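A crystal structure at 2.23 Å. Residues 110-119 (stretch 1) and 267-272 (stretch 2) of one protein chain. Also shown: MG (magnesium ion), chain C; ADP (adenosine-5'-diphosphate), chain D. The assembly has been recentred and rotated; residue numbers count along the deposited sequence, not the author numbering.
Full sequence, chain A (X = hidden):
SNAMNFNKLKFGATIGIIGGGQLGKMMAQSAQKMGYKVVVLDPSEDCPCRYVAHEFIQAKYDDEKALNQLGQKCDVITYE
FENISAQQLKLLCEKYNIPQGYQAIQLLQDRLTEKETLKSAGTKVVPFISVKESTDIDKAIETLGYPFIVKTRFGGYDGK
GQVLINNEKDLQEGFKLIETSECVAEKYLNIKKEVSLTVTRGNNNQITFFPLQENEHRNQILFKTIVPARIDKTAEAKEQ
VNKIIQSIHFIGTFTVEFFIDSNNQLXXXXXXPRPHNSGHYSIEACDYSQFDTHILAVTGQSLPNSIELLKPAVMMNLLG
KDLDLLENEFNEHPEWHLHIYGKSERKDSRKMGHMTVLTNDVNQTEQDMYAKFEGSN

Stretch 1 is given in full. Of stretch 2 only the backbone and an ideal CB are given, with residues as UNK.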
# COMPACT_ATOMS: atom_id res chain seq x y z
N ASP A 110 14.28 11.53 -26.38
CA ASP A 110 14.58 12.69 -27.19
C ASP A 110 13.28 13.28 -27.77
O ASP A 110 12.61 12.62 -28.56
CB ASP A 110 15.58 12.26 -28.26
CG ASP A 110 15.64 13.20 -29.42
OD1 ASP A 110 15.33 14.40 -29.25
OD2 ASP A 110 16.00 12.71 -30.51
N ARG A 111 12.94 14.50 -27.36
CA ARG A 111 11.74 15.23 -27.80
C ARG A 111 11.50 15.23 -29.31
O ARG A 111 10.36 15.12 -29.74
CB ARG A 111 11.79 16.69 -27.33
CG ARG A 111 11.70 16.86 -25.82
CD ARG A 111 11.20 18.24 -25.51
NE ARG A 111 11.28 18.55 -24.09
CZ ARG A 111 10.31 18.34 -23.21
NH1 ARG A 111 9.18 17.79 -23.60
NH2 ARG A 111 10.47 18.68 -21.93
N LEU A 112 12.55 15.38 -30.11
CA LEU A 112 12.38 15.36 -31.58
C LEU A 112 11.90 13.99 -32.05
O LEU A 112 10.98 13.89 -32.86
CB LEU A 112 13.68 15.72 -32.29
CG LEU A 112 13.68 15.65 -33.83
CD1 LEU A 112 12.57 16.53 -34.44
CD2 LEU A 112 15.05 16.05 -34.39
N THR A 113 12.53 12.94 -31.53
CA THR A 113 12.18 11.57 -31.94
C THR A 113 10.78 11.24 -31.45
O THR A 113 10.00 10.59 -32.15
CB THR A 113 13.26 10.57 -31.48
OG1 THR A 113 14.50 10.92 -32.12
CG2 THR A 113 12.92 9.17 -31.88
N GLU A 114 10.44 11.76 -30.28
CA GLU A 114 9.12 11.59 -29.69
C GLU A 114 8.03 12.24 -30.54
O GLU A 114 6.99 11.62 -30.81
CB GLU A 114 9.10 12.18 -28.29
CG GLU A 114 7.74 12.18 -27.61
CD GLU A 114 7.84 12.51 -26.12
OE1 GLU A 114 8.64 13.39 -25.73
OE2 GLU A 114 7.12 11.88 -25.32
N LYS A 115 8.27 13.48 -30.96
CA LYS A 115 7.33 14.20 -31.81
C LYS A 115 7.19 13.53 -33.17
O LYS A 115 6.07 13.31 -33.61
CB LYS A 115 7.67 15.69 -31.93
CG LYS A 115 7.28 16.49 -30.69
CD LYS A 115 7.92 17.88 -30.68
CE LYS A 115 7.90 18.47 -29.25
NZ LYS A 115 6.51 18.50 -28.71
N GLU A 116 8.31 13.16 -33.79
CA GLU A 116 8.29 12.51 -35.10
C GLU A 116 7.45 11.24 -35.04
O GLU A 116 6.56 11.04 -35.87
CB GLU A 116 9.71 12.15 -35.55
CG GLU A 116 10.52 13.31 -36.12
CD GLU A 116 11.96 12.91 -36.46
OE1 GLU A 116 12.44 11.86 -35.96
OE2 GLU A 116 12.63 13.65 -37.22
N THR A 117 7.70 10.42 -34.02
CA THR A 117 7.01 9.15 -33.89
C THR A 117 5.51 9.35 -33.77
O THR A 117 4.71 8.66 -34.43
CB THR A 117 7.51 8.35 -32.66
OG1 THR A 117 8.92 8.13 -32.78
CG2 THR A 117 6.80 7.01 -32.57
N LEU A 118 5.12 10.32 -32.94
CA LEU A 118 3.70 10.60 -32.74
C LEU A 118 3.01 10.99 -34.06
O LEU A 118 1.97 10.43 -34.43
CB LEU A 118 3.53 11.67 -31.67
CG LEU A 118 3.99 11.40 -30.23
CD1 LEU A 118 3.82 12.65 -29.32
CD2 LEU A 118 3.27 10.18 -29.66
N LYS A 119 3.62 11.92 -34.80
CA LYS A 119 3.06 12.32 -36.08
C LYS A 119 3.00 11.15 -37.05
O LYS A 119 2.00 10.95 -37.75
CB LYS A 119 3.89 13.45 -36.70
CG LYS A 119 3.24 14.06 -37.93
CD LYS A 119 4.03 15.28 -38.35
CE LYS A 119 3.32 16.10 -39.43
NZ LYS A 119 4.03 17.42 -39.53
N UNK A 267 -4.73 17.30 -28.47
CA UNK A 267 -3.41 16.95 -28.99
C UNK A 267 -2.66 16.05 -27.98
O UNK A 267 -2.73 16.27 -26.76
CB UNK A 267 -2.60 18.22 -29.29
N UNK A 268 -1.90 15.09 -28.50
CA UNK A 268 -0.92 14.39 -27.70
C UNK A 268 0.25 15.33 -27.44
O UNK A 268 0.83 15.85 -28.40
CB UNK A 268 -0.46 13.11 -28.39
N UNK A 269 0.60 15.54 -26.17
CA UNK A 269 1.80 16.26 -25.79
C UNK A 269 3.06 15.40 -25.71
O UNK A 269 4.02 15.60 -26.44
CB UNK A 269 1.57 16.94 -24.44
N UNK A 270 3.08 14.46 -24.77
CA UNK A 270 4.25 13.62 -24.56
C UNK A 270 3.87 12.29 -23.90
O UNK A 270 2.78 12.17 -23.34
CB UNK A 270 5.28 14.36 -23.70
N UNK A 271 4.78 11.31 -23.97
CA UNK A 271 4.57 10.01 -23.34
C UNK A 271 5.71 9.67 -22.35
O UNK A 271 6.90 9.79 -22.69
CB UNK A 271 4.46 8.93 -24.41
N UNK A 272 5.32 9.24 -21.14
CA UNK A 272 6.24 8.75 -20.10
C UNK A 272 6.12 7.23 -20.05
O UNK A 272 5.04 6.70 -19.79
CB UNK A 272 5.93 9.37 -18.74
MG MG C . 4.75 17.10 -18.78
PB ADP D . 8.00 18.62 -19.08
O1B ADP D . 8.39 17.44 -19.94
O2B ADP D . 6.87 18.46 -18.10
O3B ADP D . 9.20 19.29 -18.49
PA ADP D . 6.16 19.62 -21.02
O1A ADP D . 6.60 19.64 -22.46
O2A ADP D . 5.31 18.47 -20.54
O3A ADP D . 7.47 19.77 -20.08
O5' ADP D . 5.39 20.97 -20.63
C5' ADP D . 5.11 21.31 -19.29
C4' ADP D . 3.91 22.25 -19.27
O4' ADP D . 4.17 23.44 -20.05
C3' ADP D . 2.65 21.61 -19.86
O3' ADP D . 1.88 20.86 -18.93
C2' ADP D . 1.89 22.83 -20.36
O2' ADP D . 1.03 23.33 -19.34
C1' ADP D . 2.96 23.85 -20.71
N9 ADP D . 3.15 23.70 -22.17
C8 ADP D . 4.08 22.92 -22.75
N7 ADP D . 3.98 22.94 -24.10
C5 ADP D . 2.95 23.79 -24.38
C6 ADP D . 2.31 24.28 -25.63
N6 ADP D . 2.78 23.86 -26.83
N1 ADP D . 1.27 25.13 -25.49
C2 ADP D . 0.81 25.53 -24.28
N3 ADP D . 1.34 25.12 -23.10
C4 ADP D . 2.40 24.27 -23.11

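The strand 267-272 crosses the helix 111-119 at 120°, with a closest axial approach of 9.1 Å, so the helix can reach it mainly through the side chains of Arg-111, Glu-114 and Leu-118. At position 267 nothing of the helix lies within 5.5 Å of the ideal CB, and extended backbone angles (-123/143) admit almost any residue, including a large one. It is Tyr-267, whose ring makes no contact with the helix.

Position 268 is different. Its CA-to-CB bond points toward the helix, and the ideal CB stands 4.4 Å from Leu-118 CD1, with no charged group close by. A small or medium apolar side chain suits this space, with valine, isoleucine, leucine or alanine all plausible. The residue is Val-268, and its CG1 packs against Leu-118 CD1 at 3.9 Å.

At 269 the bond points away from the helix, and the backbone leaves the extended region (-87/-65). What lies nearby is the nucleotide, whose diphosphate calls for a donor: asparagine, glutamine or a longer basic residue could reach it. Asn-269 supplies an amide, and its ND2 donates to ADP O2A at 3.1 Å. Its backbone O also touches Leu-118 CD1, at 4.1 Å.

Position 270 carries the most chemistry. Its CB points sideways, 3.5 Å from Glu-114 OE2 and 5.2 Å from Arg-111 NH1, and both the magnesium ion and the diphosphate lie ahead of it. The neighbouring carboxylate of Glu-114 would not by itself invite a second acid, but with the Arg-111 guanidinium and the metal, farther along, both within reach of a side chain here, an acid is favoured; aspartate or glutamate would match the charge, and the longer of the two has more reach. Glu-270, with chi1 in p and chi2 in t, uses both carboxylate oxygens: OE2 binds MG at 2.2 Å, while OE1 accepts a weak hydrogen bond from Arg-111 NH1 at 3.3 Å, part of a salt bridge. The same guanidinium donates from NH2 to ADP O1B at 3.1 Å, so Arg-111 links the strand to the nucleotide.

At 271 the helix makes its strongest demand on the backbone rather than on the side chain. The backbone N donates to Glu-114 OE2 at 2.8 Å, nearly linear at 176°, a bond available to any residue except proline. The CB points sideways, 4.1 Å from that same OE2, but the methyls of Leu-118 offer an apolar surface farther along, which would suit isoleucine, leucine, valine or methionine. Ile-271 (chi1 m, chi2 t) brings its CD1 to 3.6 Å from Leu-118 CD2.

Position 272 points away, with no helix atom within 5.5 Å of its CB, so the helix sets no preference. Ala-272 makes no contact with it.

Stretch 2, residues 267-272: YVNEIA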
# COMPACT_ATOMS: atom_id res chain seq x y z
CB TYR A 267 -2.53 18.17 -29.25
CG TYR A 267 -3.10 19.33 -30.07
CD1 TYR A 267 -4.15 20.12 -29.59
CD2 TYR A 267 -2.52 19.70 -31.29
CE1 TYR A 267 -4.62 21.19 -30.30
CE2 TYR A 267 -2.97 20.76 -31.99
CZ TYR A 267 -4.02 21.50 -31.50
OH TYR A 267 -4.51 22.58 -32.22
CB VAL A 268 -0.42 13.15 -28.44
CG1 VAL A 268 0.39 12.27 -27.53
CG2 VAL A 268 -1.58 12.38 -28.99
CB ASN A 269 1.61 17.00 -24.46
CG ASN A 269 2.93 17.66 -23.93
OD1 ASN A 269 3.78 18.09 -24.72
ND2 ASN A 269 3.08 17.71 -22.60
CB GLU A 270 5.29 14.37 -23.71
CG GLU A 270 4.93 14.53 -22.20
CD GLU A 270 5.84 15.51 -21.43
OE1 GLU A 270 6.76 16.13 -22.06
OE2 GLU A 270 5.62 15.67 -20.19
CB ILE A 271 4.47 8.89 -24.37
CG1 ILE A 271 3.62 9.30 -25.56
CG2 ILE A 271 3.94 7.59 -23.71
CD1 ILE A 271 3.61 8.23 -26.69
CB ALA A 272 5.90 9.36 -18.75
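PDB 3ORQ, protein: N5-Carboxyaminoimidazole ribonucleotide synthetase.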